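Local coordinates for YfdX protein (Salmonella enterica I, PDB 6A02) that takes part in both the antibiotic stress response and the virulence of the bacterium, at the interface of chains A and B. Coordinates in Å, arbitrary orientation; residue numbers count along the deposited sequence, not the author numbering. Chains: chain A/B, YfdX protein.

The interface of chains A and B. Residues chain A 35-36, 40, 153-157; chain B 101, 105, 108-109, 120.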
ATOM      1  N   LEU A  35     -10.445 -13.154  15.429  1.00  9.23           N
ATOM      2  CA  LEU A  35     -10.343 -12.808  16.848  1.00 10.69           C
ATOM      3  C   LEU A  35     -11.275 -11.654  17.194  1.00 11.73           C
ATOM      4  O   LEU A  35     -12.045 -11.725  18.162  1.00 14.40           O
ATOM      5  CB  LEU A  35      -8.903 -12.445  17.205  1.00 10.13           C
ATOM      6  CG  LEU A  35      -7.864 -13.553  17.075  1.00  9.58           C
ATOM      7  CD1 LEU A  35      -6.458 -12.995  17.265  1.00 11.80           C
ATOM      8  CD2 LEU A  35      -8.152 -14.680  18.065  1.00 11.64           C
ATOM      9  N   PHE A  36     -11.219 -10.577  16.406  1.00  9.96           N
ATOM     10  CA  PHE A  36     -12.080  -9.423  16.636  1.00 12.10           C
ATOM     11  C   PHE A  36     -13.530  -9.714  16.285  1.00 11.97           C
ATOM     12  O   PHE A  36     -14.432  -9.036  16.787  1.00 15.74           O
ATOM     13  CB  PHE A  36     -11.567  -8.228  15.829  1.00 11.82           C
ATOM     14  CG  PHE A  36     -10.226  -7.733  16.285  1.00 11.02           C
ATOM     15  CD1 PHE A  36     -10.144  -6.765  17.273  1.00 12.60           C
ATOM     16  CD2 PHE A  36      -9.050  -8.238  15.743  1.00 12.58           C
ATOM     17  CE1 PHE A  36      -8.911  -6.306  17.713  1.00 14.12           C
ATOM     18  CE2 PHE A  36      -7.808  -7.773  16.173  1.00 11.94           C
ATOM     19  CZ  PHE A  36      -7.745  -6.806  17.163  1.00 11.96           C
ATOM     20  N   THR A  40     -13.087 -16.965  18.041  1.00 13.32           N
ATOM     21  CA  THR A  40     -11.716 -17.324  18.406  1.00 14.50           C
ATOM     22  C   THR A  40     -11.378 -18.761  18.030  1.00 14.55           C
ATOM     23  O   THR A  40     -10.218 -19.063  17.736  1.00 14.05           O
ATOM     24  CB  THR A  40     -11.441 -17.086  19.896  1.00 17.99           C
ATOM     25  OG1 THR A  40     -12.321 -17.909  20.676  1.00 18.47           O
ATOM     26  CG2 THR A  40     -11.604 -15.614  20.268  1.00 15.88           C
ATOM     27  N   GLY A 153      -5.909 -18.037  26.177  1.00 13.48           N
ATOM     28  CA  GLY A 153      -6.944 -17.029  26.248  1.00 14.97           C
ATOM     29  C   GLY A 153      -6.475 -15.609  26.021  1.00 13.66           C
ATOM     30  O   GLY A 153      -7.263 -14.679  26.227  1.00 15.16           O
ATOM     31  N   LYS A 154      -5.222 -15.413  25.602  1.00 12.59           N
ATOM     32  CA  LYS A 154      -4.656 -14.069  25.400  1.00 11.30           C
ATOM     33  C   LYS A 154      -4.809 -13.654  23.933  1.00 12.76           C
ATOM     34  O   LYS A 154      -3.843 -13.550  23.169  1.00 12.34           O
ATOM     35  CB  LYS A 154      -3.202 -14.035  25.854  1.00 13.39           C
ATOM     36  CG  LYS A 154      -3.022 -14.235  27.356  1.00 16.86           C
ATOM     37  CD  LYS A 154      -1.556 -14.209  27.754  1.00 20.63           C
ATOM     38  CE  LYS A 154      -1.389 -14.463  29.245  1.00 28.73           C
ATOM     39  NZ  LYS A 154      -0.127 -15.196  29.514  1.00 36.90           N
ATOM     40  N   TYR A 155      -6.067 -13.408  23.561  1.00 11.62           N
ATOM     41  CA  TYR A 155      -6.424 -13.257  22.154  1.00 12.15           C
ATOM     42  C   TYR A 155      -5.880 -11.965  21.565  1.00 13.64           C
ATOM     43  O   TYR A 155      -5.347 -11.976  20.451  1.00  9.86           O
ATOM     44  CB  TYR A 155      -7.936 -13.352  21.978  1.00 13.30           C
ATOM     45  CG  TYR A 155      -8.496 -14.662  22.468  1.00 14.25           C
ATOM     46  CD1 TYR A 155      -8.169 -15.853  21.840  1.00 15.22           C
ATOM     47  CD2 TYR A 155      -9.337 -14.708  23.572  1.00 18.94           C
ATOM     48  CE1 TYR A 155      -8.685 -17.063  22.294  1.00 15.46           C
ATOM     49  CE2 TYR A 155      -9.846 -15.903  24.031  1.00 19.86           C
ATOM     50  CZ  TYR A 155      -9.513 -17.072  23.388  1.00 18.62           C
ATOM     51  OH  TYR A 155     -10.017 -18.281  23.835  1.00 21.52           O
ATOM     52  N   TYR A 156      -6.015 -10.845  22.279  1.00 13.60           N
ATOM     53  CA  TYR A 156      -5.475  -9.591  21.763  1.00 12.55           C
ATOM     54  C   TYR A 156      -3.977  -9.701  21.513  1.00 10.35           C
ATOM     55  O   TYR A 156      -3.464  -9.236  20.481  1.00 10.83           O
ATOM     56  CB  TYR A 156      -5.754  -8.447  22.740  1.00 12.25           C
ATOM     57  CG  TYR A 156      -5.470  -7.104  22.115  1.00 12.92           C
ATOM     58  CD1 TYR A 156      -6.398  -6.509  21.268  1.00 13.20           C
ATOM     59  CD2 TYR A 156      -4.279  -6.433  22.361  1.00 13.95           C
ATOM     60  CE1 TYR A 156      -6.146  -5.279  20.674  1.00 13.24           C
ATOM     61  CE2 TYR A 156      -4.016  -5.200  21.767  1.00 14.03           C
ATOM     62  CZ  TYR A 156      -4.955  -4.637  20.929  1.00 14.67           C
ATOM     63  OH  TYR A 156      -4.719  -3.415  20.337  1.00 15.53           O
ATOM     64  N   GLN A 157      -3.257 -10.325  22.445  1.00 10.56           N
ATOM     65  CA  GLN A 157      -1.819 -10.483  22.291  1.00 10.59           C
ATOM     66  C   GLN A 157      -1.490 -11.384  21.107  1.00 11.25           C
ATOM     67  O   GLN A 157      -0.515 -11.144  20.387  1.00  9.54           O
ATOM     68  CB  GLN A 157      -1.220 -11.054  23.580  1.00 12.37           C
ATOM     69  CG  GLN A 157      -1.399 -10.148  24.806  1.00 15.30           C
ATOM     70  CD  GLN A 157      -2.644 -10.460  25.622  1.00 13.83           C
ATOM     71  OE1 GLN A 157      -3.717 -10.727  25.088  1.00 14.45           O
ATOM     72  NE2 GLN A 157      -2.497 -10.411  26.949  1.00 21.22           N
TER
ATOM     73  N   ILE B 101      -7.168  -5.026  28.768  1.00 23.02           N
ATOM     74  CA  ILE B 101      -7.009  -6.010  27.700  1.00 20.73           C
ATOM     75  C   ILE B 101      -7.522  -7.373  28.148  1.00 25.05           C
ATOM     76  O   ILE B 101      -8.149  -8.102  27.369  1.00 20.42           O
ATOM     77  CB  ILE B 101      -5.550  -6.052  27.213  1.00 21.21           C
ATOM     78  CG1 ILE B 101      -5.215  -4.783  26.421  1.00 18.43           C
ATOM     79  CG2 ILE B 101      -5.315  -7.279  26.350  1.00 20.83           C
ATOM     80  CD1 ILE B 101      -6.114  -4.553  25.214  1.00 20.27           C
ATOM     81  N   ASN B 105     -10.263  -9.719  26.192  1.00 17.09           N
ATOM     82  CA  ASN B 105     -10.058 -11.116  25.818  1.00 18.81           C
ATOM     83  C   ASN B 105     -11.244 -11.986  26.220  1.00 20.12           C
ATOM     84  O   ASN B 105     -11.613 -12.920  25.497  1.00 20.04           O
ATOM     85  CB  ASN B 105      -8.754 -11.623  26.428  1.00 19.38           C
ATOM     86  CG  ASN B 105      -7.538 -11.121  25.678  1.00 15.45           C
ATOM     87  OD1 ASN B 105      -7.627 -10.824  24.485  1.00 18.22           O
ATOM     88  ND2 ASN B 105      -6.401 -11.038  26.357  1.00 14.34           N
ATOM     89  N   MET B 108     -14.039 -11.546  23.592  1.00 18.98           N
ATOM     90  CA  MET B 108     -13.753 -12.300  22.373  1.00 19.88           C
ATOM     91  C   MET B 108     -14.015 -13.786  22.572  1.00 18.81           C
ATOM     92  O   MET B 108     -14.632 -14.434  21.718  1.00 21.71           O
ATOM     93  CB  MET B 108     -12.316 -12.056  21.914  1.00 21.20           C
ATOM     94  CG  MET B 108     -12.156 -10.737  21.198  1.00 20.06           C
ATOM     95  SD  MET B 108     -10.485 -10.438  20.591  1.00 21.21           S
ATOM     96  CE  MET B 108      -9.725  -9.833  22.089  1.00 14.09           C
ATOM     97  N   LYS B 109     -13.558 -14.336  23.701  1.00 20.29           N
ATOM     98  CA  LYS B 109     -13.871 -15.720  24.046  1.00 22.33           C
ATOM     99  C   LYS B 109     -15.374 -15.979  24.002  1.00 26.46           C
ATOM    100  O   LYS B 109     -15.818 -17.027  23.520  1.00 26.37           O
ATOM    101  CB  LYS B 109     -13.317 -16.041  25.437  1.00 21.45           C
ATOM    102  CG  LYS B 109     -13.733 -17.417  25.965  1.00 28.44           C
ATOM    103  CD  LYS B 109     -13.722 -17.496  27.489  1.00 31.60           C
ATOM    104  CE  LYS B 109     -12.320 -17.429  28.063  1.00 33.42           C
ATOM    105  NZ  LYS B 109     -12.264 -18.115  29.393  1.00 36.86           N
ATOM    106  N   LEU B 120     -12.334  -2.859  24.450  1.00 16.00           N
ATOM    107  CA  LEU B 120     -11.131  -2.302  23.841  1.00 15.99           C
ATOM    108  C   LEU B 120     -11.079  -0.788  23.995  1.00 17.26           C
ATOM    109  O   LEU B 120      -9.998  -0.216  24.193  1.00 15.41           O
ATOM    110  CB  LEU B 120     -11.024  -2.730  22.376  1.00 14.18           C
ATOM    111  CG  LEU B 120     -10.622  -4.199  22.203  1.00 13.86           C
ATOM    112  CD1 LEU B 120     -10.686  -4.602  20.739  1.00 15.69           C
ATOM    113  CD2 LEU B 120      -9.233  -4.455  22.764  1.00 15.19           C
TER
HETATM  114  O   HOH W   1     -15.031 -16.653  20.311  1.00 21.52           O
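With CG anti to its carbonyl carbon (chi1 -76°) and the amide turned by a chi2 of -26°, B:Asn105 points its carboxamide at the first turn of helix 155-167 in chain A. A:Tyr156 N, a backbone amide of that turn, donates to the side-chain oxygen OD1 of B:Asn105 at 2.7 Å, in the carbonyl plane and on a lone pair. The nitrogen ND2 of B:Asn105 donates a hydrogen bond to A:Gln157 OE1 over 3.0 Å; A:Gln157 bends at chi2 to meet it, and the two amides lie nearly coplanar. Gripped at both ends, the B:Asn105 amide has its flip fixed and caps the helix start from the other subunit, much as an N-cap side chain would.

In A:Tyr156 CG is anti to the backbone N (chi1 -168°), so its ring runs out along chain B, with B:Ile101 CD1 over one face toward the rim and B:Leu120 CD2 beyond the CD1-CE1 edge on the same side, 3.8 Å from A:Tyr156 CD1. On the other flank B:Met108, bent at chi3, tucks its methyl CE 3.9 Å from A:Tyr155 CB. Beyond it a water bridges A:Thr40 N and OG1 to the carbonyl B:Met108 O, 2.7 Å from the water.

Helix 94-109 of chain B, with B:Leu120 from helix 113-122, thus packs against the start of helix 155-167 and the 36-40 turn of chain A, in a two-fold interface that may be biological.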